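Local coordinates for Thiol:disulfide interchange protein, thioredoxin family protein (Chlorobaculum tepidum, PDB 3OR5) that probably acts as a thiol:disulfide oxidoreductase of the thioredoxin family, with a likely part in the biogenesis of c-type cytochromes, at residues R50-I53 / P54-Q58; L102-A105 / F106-Y109; P80-K83 / N84-T88; A30-G34 / K35-V39. All coordinates share one frame; numbering follows the deposited sequence.

Contact 1: residues R50-I53 / P54-Q58; sequences RSEI and PDMVQ
E52 O accepts the backbone N-H of M56, a selenomethionine, over 2.9 Å between E52 O and M56 N. One residue on, V57 N binds I53 O at 2.9 Å. E52 O also receives a weak, strongly bent bond from D55 N. P54 has no N-H to give, so the carbonyl of R50 meets the proline ring where a helical bond would otherwise form: P54 CD lies 3.1 Å from R50 O, and the helix kinks there. R50 NH1 is bonded to T44 O, outside this turn.

Packing follows the buried side of the helix. In I53 the CG1 branch stands beside the backbone N (chi1 -76°) and reaches M56 SE at 4.1 Å, while CG2 points on along the helix to CG2 of V57, 4.3 Å away. The carboxylate of E52, four residues before M56, also comes near the selenium, E52 OE2 to M56 SE 4.1 Å. Beyond the two segments I53 leans on F42 and Y85, E52 and M56 on N40, and M56 also on F142.

A proline that bends the long helix after a CxxC pair is a familiar feature of thioredoxin-fold proteins. Here helix 47-63 joins strands 36-42 and 68-74 in a beta-alpha-beta unit, and I53 touches its C46/C49 motif, which is consistent with a redox-active site at the start of the helix.

Contact 2: residues L102-A105 / F106-Y109; sequences LIRA and FNGY
L102 meets F106 through its carbonyl: L102 O lies at the edge of the phenyl ring, in its plane, 3.6 Å from F106 CD2. I103 O is gripped twice. N107 N binds it at 3.0 Å nearly in line with the carbonyl, whereas F106 N comes from above the carbonyl plane at 3.2 Å, so one oxygen serves both an i+3 and an i+4 donor. The methyl branch of I103 also serves this turn, because CG2, set opposite the backbone N, reaches the carboxamide of N107 obliquely, 3.6 Å from OD1 and 3.7 Å from ND2. That amide oxygen has its polar partner farther on, the backbone N of I114. With an alanine here, the N-H of I114 would probably be left without this acceptor and the I103 methyl without its neighbour.

R104 O accepts a hydrogen bond from a water 2.9 Å away; the same water accepts from G108 N, spanning the two where the direct helical bond has opened. A105 closes the segment, its CB against F106 CD2 at 3.9 Å and its O 3.5 Å from CE2 of the Y109 ring, approached obliquely. The Y109 hydroxyl is bonded to P13 O.

Outward, F106 meets F17 edge-to-face and F121 with the ring planes about 35° apart, and also packs on V39 of the central sheet. The arrangement belongs to the last part of helix 100-107 of the thioredoxin fold, where the bonding is weak and a water spans R104 O and G108 N.

Contact 3: residues P80-K83 / N84-T88; sequences PNVK and NYMKT
N84 N binds P80 O at 3.0 Å, the first of four successive i to i+4 bonds between the segments that make this a regular alpha-helix, the connection of a beta-alpha-beta unit between strands 68-74 and 95-97 of the thioredoxin fold. Y85 N to N81 O and M86 N to V82 O come next; K87 N follows on K83 O at 3.1 Å, and T88 N to N84 O carries the ladder on.

Side chains add less than the backbone. On the buried flank V82 CG1 comes within 4.4 Å of SE of M86, a selenomethionine, a loose apolar contact, and M86 CG lies 3.3 Å from V82 O; both residues rest on V95 of strand 95-97. The Y85 ring is carried off this turn, its CG set opposite the backbone N (chi1 -171°), and packs on R50, I53 and P54 of helix 47-63. N81 ND2 is bonded to E77 OE1, tying the helix start to the preceding loop.

On the outer flank the amide of N84 takes up the lysine three residues on. K87 NZ donates to N84 OD1 at 3.3 Å, tilted 34° from the carbonyl plane.

Contact 4: residues A30-G34 / K35-V39; sequences ASLKG and KAYIV
A type II beta turn, L32 to K35, leads from a short 3-10 segment into strand 36-42, the middle strand of the thioredoxin-fold sheet. L32 O and K35 N close it with a 3.0 Å hydrogen bond, the donor standing well above the carbonyl plane. G34 takes the third position with positive phi (81°), a conformation that glycine adopts readily.

The K35 chain is extended and crosses the L32 side chain at about a right angle, with K35 CD 4.1 Å from L32 CD2. Its CB sits 3.4 Å from L32 O, and its ammonium end runs back toward the 3-10 segment, NZ 3.9 Å from S31 O. Without the long chain, as with an alanine here, the L32 CD2 methyl would probably lose its cover on this side, and this charged group would no longer lie near S31 O.

Beyond the turn the strand pairs with its neighbours on both sides, with backbone hydrogen bonds joining I38 to T69 and V71, and Y37 to I123. S31 OG is held by S28 O, just before the segment.

L32 turns its other methyl inward over the Y37 ring, which is swung there with CG between the backbone N and the carbonyl carbon (chi1 53°). L32 CB also touches the ring, 3.7 Å from Y37 CE2. The principal meeting is a CH-pi contact, with L32 CD1 3.7 Å from the centroid of the Y37 ring and 15° off its normal.

Contacts 1 and 3 are neighbouring turns of helices 47-63 and 79-89, their centres 14 Å apart, and they join through one side chain: Y85 OH packs 3.5 Å from R50 CA and 3.8 Å from I53 CB. Contacts 2 and 4 form a second pair, with centres 16 Å apart, meeting where F106 CZ touches V39 CG2 at 3.9 Å. Contact 4 itself supplies the start of the central strand 36-42; contacts 1 and 2 stand on opposite sides of the chain's centre, 23 Å apart between centres. Contact 1 reaches the putative redox site, while Y85 of contact 3 lies near the C46/C49 motif without touching it.

Contact 1: residues R50-I53 / P54-Q58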
loop_
_atom_site.group_PDB
_atom_site.type_symbol
_atom_site.label_atom_id
_atom_site.label_comp_id
_atom_site.label_asym_id
_atom_site.label_seq_id
_atom_site.Cartn_x
_atom_site.Cartn_y
_atom_site.Cartn_z
ATOM N N ARG A 50 -1.984 -8.073 10.855
ATOM C CA ARG A 50 -3.147 -7.838 11.647
ATOM C C ARG A 50 -2.870 -6.790 12.691
ATOM O O ARG A 50 -3.795 -6.068 13.127
ATOM C CB ARG A 50 -3.603 -9.157 12.330
ATOM C CG ARG A 50 -4.038 -10.167 11.291
ATOM C CD ARG A 50 -4.528 -11.447 11.982
ATOM N NE ARG A 50 -5.787 -11.266 12.705
ATOM C CZ ARG A 50 -6.985 -11.396 12.146
ATOM N NH1 ARG A 50 -7.121 -11.676 10.846
ATOM N NH2 ARG A 50 -8.070 -11.298 12.923
ATOM N N SER A 51 -1.573 -6.675 13.058
ATOM C CA SER A 51 -1.177 -5.674 14.034
ATOM C C SER A 51 -1.151 -4.281 13.399
ATOM O O SER A 51 -1.615 -3.252 13.987
ATOM C CB SER A 51 0.227 -6.015 14.546
ATOM O OG SER A 51 0.466 -5.119 15.627
ATOM N N GLU A 52 -0.701 -4.235 12.172
ATOM C CA GLU A 52 -0.475 -2.928 11.573
ATOM C C GLU A 52 -1.651 -2.362 10.811
ATOM O O GLU A 52 -1.767 -1.079 10.701
ATOM C CB GLU A 52 0.791 -2.813 10.796
ATOM C CG GLU A 52 0.865 -3.569 9.599
ATOM C CD GLU A 52 2.175 -3.245 8.805
ATOM O OE1 GLU A 52 3.238 -2.911 9.415
ATOM O OE2 GLU A 52 2.108 -3.297 7.567
ATOM N N ILE A 53 -2.478 -3.243 10.225
ATOM C CA ILE A 53 -3.573 -2.674 9.388
ATOM C C ILE A 53 -4.518 -1.742 10.169
ATOM O O ILE A 53 -4.919 -0.723 9.600
ATOM C CB ILE A 53 -4.286 -3.770 8.626
ATOM C CG1 ILE A 53 -3.356 -4.172 7.446
ATOM C CG2 ILE A 53 -5.700 -3.256 8.093
ATOM C CD1 ILE A 53 -3.772 -5.445 6.750
ATOM N N PRO A 54 -4.872 -2.004 11.410
ATOM C CA PRO A 54 -5.707 -1.009 12.129
ATOM C C PRO A 54 -5.034 0.350 12.300
ATOM O O PRO A 54 -5.732 1.407 12.284
ATOM C CB PRO A 54 -6.001 -1.666 13.477
ATOM C CG PRO A 54 -5.946 -3.153 13.128
ATOM C CD PRO A 54 -4.849 -3.332 12.099
ATOM N N ASP A 55 -3.709 0.401 12.426
ATOM C CA ASP A 55 -2.997 1.692 12.523
ATOM C C ASP A 55 -3.042 2.349 11.144
ATOM O O ASP A 55 -3.147 3.544 11.083
ATOM C CB ASP A 55 -1.537 1.469 12.941
ATOM C CG ASP A 55 -1.452 1.000 14.447
ATOM O OD1 ASP A 55 -2.380 1.269 15.212
ATOM O OD2 ASP A 55 -0.435 0.419 14.866
HETATM N N MSE A 56 -2.897 1.566 10.084
HETATM C CA MSE A 56 -2.969 2.089 8.718
HETATM C C MSE A 56 -4.344 2.748 8.528
HETATM O O MSE A 56 -4.419 3.817 7.918
HETATM C CB MSE A 56 -2.759 1.016 7.648
HETATM C CG MSE A 56 -1.298 0.636 7.676
HETATM SE SE MSE A 56 -1.029 -0.921 6.460
HETATM C CE MSE A 56 -1.862 -0.283 4.965
ATOM N N VAL A 57 -5.366 2.052 9.020
ATOM C CA VAL A 57 -6.773 2.597 8.812
ATOM C C VAL A 57 -6.850 3.944 9.570
ATOM O O VAL A 57 -7.426 4.920 9.038
ATOM C CB VAL A 57 -7.796 1.584 9.350
ATOM C CG1 VAL A 57 -9.211 2.223 9.416
ATOM C CG2 VAL A 57 -7.855 0.406 8.382
ATOM N N GLN A 58 -6.306 4.032 10.783
ATOM C CA GLN A 58 -6.355 5.324 11.451
ATOM C C GLN A 58 -5.583 6.425 10.711
ATOM O O GLN A 58 -6.023 7.603 10.636
ATOM C CB GLN A 58 -5.832 5.237 12.891
ATOM C CG GLN A 58 -6.320 6.438 13.707
ATOM C CD GLN A 58 -7.843 6.498 13.873
ATOM O OE1 GLN A 58 -8.464 5.535 14.333
ATOM N NE2 GLN A 58 -8.459 7.616 13.446
#

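Contact 2: residues L102-A105 / F106-Y109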
loop_
_atom_site.group_PDB
_atom_site.type_symbol
_atom_site.label_atom_id
_atom_site.label_comp_id
_atom_site.label_asym_id
_atom_site.label_seq_id
_atom_site.Cartn_x
_atom_site.Cartn_y
_atom_site.Cartn_z
ATOM N N LEU A 102 0.378 -7.523 -10.697
ATOM C CA LEU A 102 0.497 -6.522 -9.626
ATOM C C LEU A 102 1.775 -6.820 -8.887
ATOM O O LEU A 102 2.466 -5.870 -8.498
ATOM C CB LEU A 102 -0.703 -6.587 -8.678
ATOM C CG LEU A 102 -2.043 -6.030 -9.204
ATOM C CD1 LEU A 102 -3.223 -6.249 -8.212
ATOM C CD2 LEU A 102 -1.920 -4.485 -9.534
ATOM N N ILE A 103 2.107 -8.090 -8.683
ATOM C CA ILE A 103 3.331 -8.445 -7.947
ATOM C C ILE A 103 4.540 -8.041 -8.781
ATOM O O ILE A 103 5.413 -7.379 -8.284
ATOM C CB ILE A 103 3.393 -9.921 -7.511
ATOM C CG1 ILE A 103 2.330 -10.113 -6.428
ATOM C CG2 ILE A 103 4.841 -10.274 -7.055
ATOM C CD1 ILE A 103 2.078 -11.593 -6.127
ATOM N N ARG A 104 4.476 -8.303 -10.080
ATOM C CA ARG A 104 5.661 -7.985 -10.931
ATOM C C ARG A 104 5.820 -6.463 -11.054
ATOM O O ARG A 104 6.954 -6.000 -11.263
ATOM C CB ARG A 104 5.483 -8.588 -12.328
ATOM C CG ARG A 104 5.635 -10.078 -12.429
ATOM C CD ARG A 104 5.810 -10.431 -13.942
ATOM N NE ARG A 104 4.526 -10.383 -14.635
ATOM C CZ ARG A 104 3.707 -11.431 -14.692
ATOM N NH1 ARG A 104 4.053 -12.562 -14.083
ATOM N NH2 ARG A 104 2.533 -11.324 -15.311
ATOM N N ALA A 105 4.750 -5.677 -10.929
ATOM C CA ALA A 105 4.841 -4.213 -10.953
ATOM C C ALA A 105 5.793 -3.613 -9.884
ATOM O O ALA A 105 6.435 -2.592 -10.146
ATOM C CB ALA A 105 3.489 -3.531 -10.879
ATOM N N PHE A 106 5.839 -4.255 -8.714
ATOM C CA PHE A 106 6.643 -3.837 -7.567
ATOM C C PHE A 106 7.871 -4.682 -7.223
ATOM O O PHE A 106 8.742 -4.237 -6.493
ATOM C CB PHE A 106 5.736 -3.690 -6.340
ATOM C CG PHE A 106 4.830 -2.561 -6.481
ATOM C CD1 PHE A 106 5.222 -1.300 -6.143
ATOM C CD2 PHE A 106 3.560 -2.773 -7.096
ATOM C CE1 PHE A 106 4.355 -0.203 -6.322
ATOM C CE2 PHE A 106 2.728 -1.694 -7.269
ATOM C CZ PHE A 106 3.083 -0.458 -6.868
ATOM N N ASN A 107 7.928 -5.914 -7.740
ATOM C CA ASN A 107 9.013 -6.835 -7.447
ATOM C C ASN A 107 10.381 -6.244 -7.726
ATOM O O ASN A 107 11.344 -6.608 -6.991
ATOM C CB ASN A 107 8.905 -8.030 -8.449
ATOM C CG ASN A 107 8.445 -9.233 -7.822
ATOM O OD1 ASN A 107 8.340 -9.353 -6.589
ATOM N ND2 ASN A 107 8.125 -10.199 -8.688
ATOM N N GLY A 108 10.471 -5.440 -8.775
ATOM C CA GLY A 108 11.759 -4.891 -9.208
ATOM C C GLY A 108 12.421 -3.946 -8.231
ATOM O O GLY A 108 13.628 -3.630 -8.363
ATOM N N TYR A 109 11.642 -3.421 -7.271
ATOM C CA TYR A 109 12.209 -2.434 -6.309
ATOM C C TYR A 109 12.895 -3.055 -5.115
ATOM O O TYR A 109 13.478 -2.341 -4.283
ATOM C CB TYR A 109 11.105 -1.459 -5.821
ATOM C CG TYR A 109 10.408 -0.741 -6.947
ATOM C CD1 TYR A 109 11.038 0.234 -7.746
ATOM C CD2 TYR A 109 9.086 -1.000 -7.184
ATOM C CE1 TYR A 109 10.319 0.863 -8.809
ATOM C CE2 TYR A 109 8.403 -0.393 -8.232
ATOM C CZ TYR A 109 9.021 0.516 -9.021
ATOM O OH TYR A 109 8.293 1.082 -10.050
HETATM O O HOH W 1 9.111 -4.067 -10.883
#

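Contact 3: residues P80-K83 / N84-T88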
loop_
_atom_site.group_PDB
_atom_site.type_symbol
_atom_site.label_atom_id
_atom_site.label_comp_id
_atom_site.label_asym_id
_atom_site.label_seq_id
_atom_site.Cartn_x
_atom_site.Cartn_y
_atom_site.Cartn_z
ATOM N N PRO A 80 -13.224 -14.423 0.097
ATOM C CA PRO A 80 -14.112 -14.198 1.216
ATOM C C PRO A 80 -13.415 -13.794 2.541
ATOM O O PRO A 80 -13.978 -13.039 3.331
ATOM C CB PRO A 80 -14.786 -15.601 1.412
ATOM C CG PRO A 80 -13.936 -16.604 0.675
ATOM C CD PRO A 80 -13.342 -15.778 -0.476
ATOM N N ASN A 81 -12.179 -14.291 2.691
ATOM C CA ASN A 81 -11.421 -13.942 3.896
ATOM C C ASN A 81 -11.014 -12.484 3.862
ATOM O O ASN A 81 -11.247 -11.776 4.852
ATOM C CB ASN A 81 -10.186 -14.904 3.958
ATOM C CG ASN A 81 -9.546 -14.989 5.351
ATOM O OD1 ASN A 81 -10.200 -15.053 6.379
ATOM N ND2 ASN A 81 -8.220 -14.967 5.355
ATOM N N VAL A 82 -10.511 -11.981 2.728
ATOM C CA VAL A 82 -10.078 -10.568 2.649
ATOM C C VAL A 82 -11.317 -9.633 2.730
ATOM O O VAL A 82 -11.281 -8.633 3.458
ATOM C CB VAL A 82 -9.324 -10.325 1.353
ATOM C CG1 VAL A 82 -8.854 -8.818 1.307
ATOM C CG2 VAL A 82 -8.069 -11.137 1.411
ATOM N N LYS A 83 -12.413 -9.988 2.027
ATOM C CA LYS A 83 -13.624 -9.141 2.095
ATOM C C LYS A 83 -14.160 -9.065 3.542
ATOM O O LYS A 83 -14.520 -7.989 4.058
ATOM C CB LYS A 83 -14.727 -9.754 1.204
ATOM C CG LYS A 83 -16.085 -9.004 1.195
ATOM C CD LYS A 83 -16.124 -8.054 0.019
ATOM C CE LYS A 83 -17.550 -7.360 -0.138
ATOM N NZ LYS A 83 -17.820 -6.612 1.146
ATOM N N ASN A 84 -14.166 -10.185 4.270
ATOM C CA ASN A 84 -14.599 -10.112 5.672
ATOM C C ASN A 84 -13.669 -9.341 6.595
ATOM O O ASN A 84 -14.115 -8.651 7.443
ATOM C CB ASN A 84 -14.841 -11.514 6.243
ATOM C CG ASN A 84 -15.879 -11.471 7.322
ATOM O OD1 ASN A 84 -16.991 -10.913 7.104
ATOM N ND2 ASN A 84 -15.541 -11.944 8.491
ATOM N N TYR A 85 -12.349 -9.416 6.392
ATOM C CA TYR A 85 -11.426 -8.639 7.166
ATOM C C TYR A 85 -11.650 -7.111 6.933
ATOM O O TYR A 85 -11.620 -6.318 7.861
ATOM C CB TYR A 85 -9.997 -9.058 6.779
ATOM C CG TYR A 85 -8.981 -8.454 7.704
ATOM C CD1 TYR A 85 -8.925 -8.792 9.032
ATOM C CD2 TYR A 85 -8.037 -7.532 7.180
ATOM C CE1 TYR A 85 -7.974 -8.209 9.874
ATOM C CE2 TYR A 85 -7.079 -6.971 8.030
ATOM C CZ TYR A 85 -7.054 -7.313 9.335
ATOM O OH TYR A 85 -6.094 -6.721 10.131
HETATM N N MSE A 86 -11.900 -6.782 5.684
HETATM C CA MSE A 86 -12.205 -5.371 5.344
HETATM C C MSE A 86 -13.410 -4.914 6.110
HETATM O O MSE A 86 -13.407 -3.750 6.557
HETATM C CB MSE A 86 -12.386 -5.209 3.823
HETATM C CG MSE A 86 -11.082 -5.327 3.097
HETATM SE SE MSE A 86 -11.522 -5.348 1.178
HETATM C CE MSE A 86 -12.028 -3.554 0.968
ATOM N N LYS A 87 -14.433 -5.753 6.228
ATOM C CA LYS A 87 -15.643 -5.369 6.960
ATOM C C LYS A 87 -15.337 -5.242 8.449
ATOM O O LYS A 87 -15.654 -4.238 9.106
ATOM C CB LYS A 87 -16.756 -6.397 6.636
ATOM C CG LYS A 87 -18.002 -6.161 7.378
ATOM C CD LYS A 87 -19.006 -7.191 6.859
ATOM C CE LYS A 87 -19.715 -7.898 8.024
ATOM N NZ LYS A 87 -18.717 -8.739 8.833
ATOM N N THR A 88 -14.696 -6.256 9.025
ATOM C CA THR A 88 -14.411 -6.251 10.486
ATOM C C THR A 88 -13.479 -5.155 10.968
ATOM O O THR A 88 -13.699 -4.535 12.015
ATOM C CB THR A 88 -13.936 -7.641 11.010
ATOM O OG1 THR A 88 -12.612 -7.943 10.545
ATOM C CG2 THR A 88 -14.837 -8.641 10.555
#

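Contact 4: residues A30-G34 / K35-V39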
loop_
_atom_site.group_PDB
_atom_site.type_symbol
_atom_site.label_atom_id
_atom_site.label_comp_id
_atom_site.label_asym_id
_atom_site.label_seq_id
_atom_site.Cartn_x
_atom_site.Cartn_y
_atom_site.Cartn_z
ATOM N N ALA A 30 -3.788 5.889 -12.025
ATOM C CA ALA A 30 -4.005 7.223 -12.585
ATOM C C ALA A 30 -4.673 8.191 -11.637
ATOM O O ALA A 30 -4.424 9.419 -11.699
ATOM C CB ALA A 30 -4.781 7.102 -13.905
ATOM N N SER A 31 -5.470 7.668 -10.715
ATOM C CA SER A 31 -6.140 8.449 -9.732
ATOM C C SER A 31 -5.196 9.005 -8.721
ATOM O O SER A 31 -5.581 9.906 -7.958
ATOM C CB SER A 31 -7.217 7.630 -9.000
ATOM O OG SER A 31 -6.693 6.903 -7.904
ATOM N N LEU A 32 -3.986 8.465 -8.670
ATOM C CA LEU A 32 -3.022 8.870 -7.673
ATOM C C LEU A 32 -2.039 9.931 -8.137
ATOM O O LEU A 32 -1.076 10.243 -7.433
ATOM C CB LEU A 32 -2.239 7.665 -7.173
ATOM C CG LEU A 32 -3.309 6.702 -6.548
ATOM C CD1 LEU A 32 -2.705 5.635 -5.744
ATOM C CD2 LEU A 32 -4.467 7.388 -5.709
ATOM N N LYS A 33 -2.267 10.501 -9.319
ATOM C CA LYS A 33 -1.359 11.557 -9.759
ATOM C C LYS A 33 -1.289 12.694 -8.756
ATOM O O LYS A 33 -2.298 13.211 -8.364
ATOM C CB LYS A 33 -1.809 12.117 -11.106
ATOM C CG LYS A 33 -0.776 13.094 -11.646
ATOM C CD LYS A 33 -1.465 14.137 -12.549
ATOM C CE LYS A 33 -0.434 15.028 -13.260
ATOM N NZ LYS A 33 -0.698 14.953 -14.732
ATOM N N GLY A 34 -0.079 13.039 -8.312
ATOM C CA GLY A 34 0.164 14.114 -7.385
ATOM C C GLY A 34 -0.079 13.795 -5.911
ATOM O O GLY A 34 0.040 14.659 -5.040
ATOM N N LYS A 35 -0.450 12.559 -5.672
ATOM C CA LYS A 35 -0.709 12.055 -4.336
ATOM C C LYS A 35 0.436 11.184 -3.826
ATOM O O LYS A 35 1.019 10.486 -4.582
ATOM C CB LYS A 35 -2.001 11.235 -4.324
ATOM C CG LYS A 35 -3.262 11.997 -4.527
ATOM C CD LYS A 35 -4.496 11.214 -4.148
ATOM C CE LYS A 35 -5.750 11.974 -4.354
ATOM N NZ LYS A 35 -6.922 11.094 -4.482
ATOM N N ALA A 36 0.723 11.276 -2.540
ATOM C CA ALA A 36 1.674 10.304 -1.940
ATOM C C ALA A 36 0.808 9.074 -1.666
ATOM O O ALA A 36 -0.393 9.165 -1.445
ATOM C CB ALA A 36 2.266 10.809 -0.704
ATOM N N TYR A 37 1.430 7.873 -1.715
ATOM C CA TYR A 37 0.619 6.704 -1.368
ATOM C C TYR A 37 1.599 5.613 -0.907
ATOM O O TYR A 37 2.802 5.649 -1.248
ATOM C CB TYR A 37 -0.254 6.205 -2.494
ATOM C CG TYR A 37 0.437 5.926 -3.843
ATOM C CD1 TYR A 37 0.768 4.631 -4.170
ATOM C CD2 TYR A 37 0.616 6.937 -4.791
ATOM C CE1 TYR A 37 1.313 4.320 -5.428
ATOM C CE2 TYR A 37 1.139 6.659 -6.006
ATOM C CZ TYR A 37 1.553 5.392 -6.298
ATOM O OH TYR A 37 2.045 5.075 -7.551
ATOM N N ILE A 38 1.044 4.655 -0.183
ATOM C CA ILE A 38 1.877 3.492 0.281
ATOM C C ILE A 38 1.142 2.274 -0.189
ATOM O O ILE A 38 -0.058 2.102 0.142
ATOM C CB ILE A 38 2.060 3.519 1.819
ATOM C CG1 ILE A 38 3.014 4.654 2.233
ATOM C CG2 ILE A 38 2.631 2.186 2.290
ATOM C CD1 ILE A 38 3.004 4.899 3.785
ATOM N N VAL A 39 1.861 1.404 -0.939
ATOM C CA VAL A 39 1.243 0.155 -1.459
ATOM C C VAL A 39 1.717 -0.938 -0.507
ATOM O O VAL A 39 2.917 -1.137 -0.324
ATOM C CB VAL A 39 1.713 -0.111 -2.863
ATOM C CG1 VAL A 39 1.139 -1.470 -3.381
ATOM C CG2 VAL A 39 1.310 1.075 -3.790
#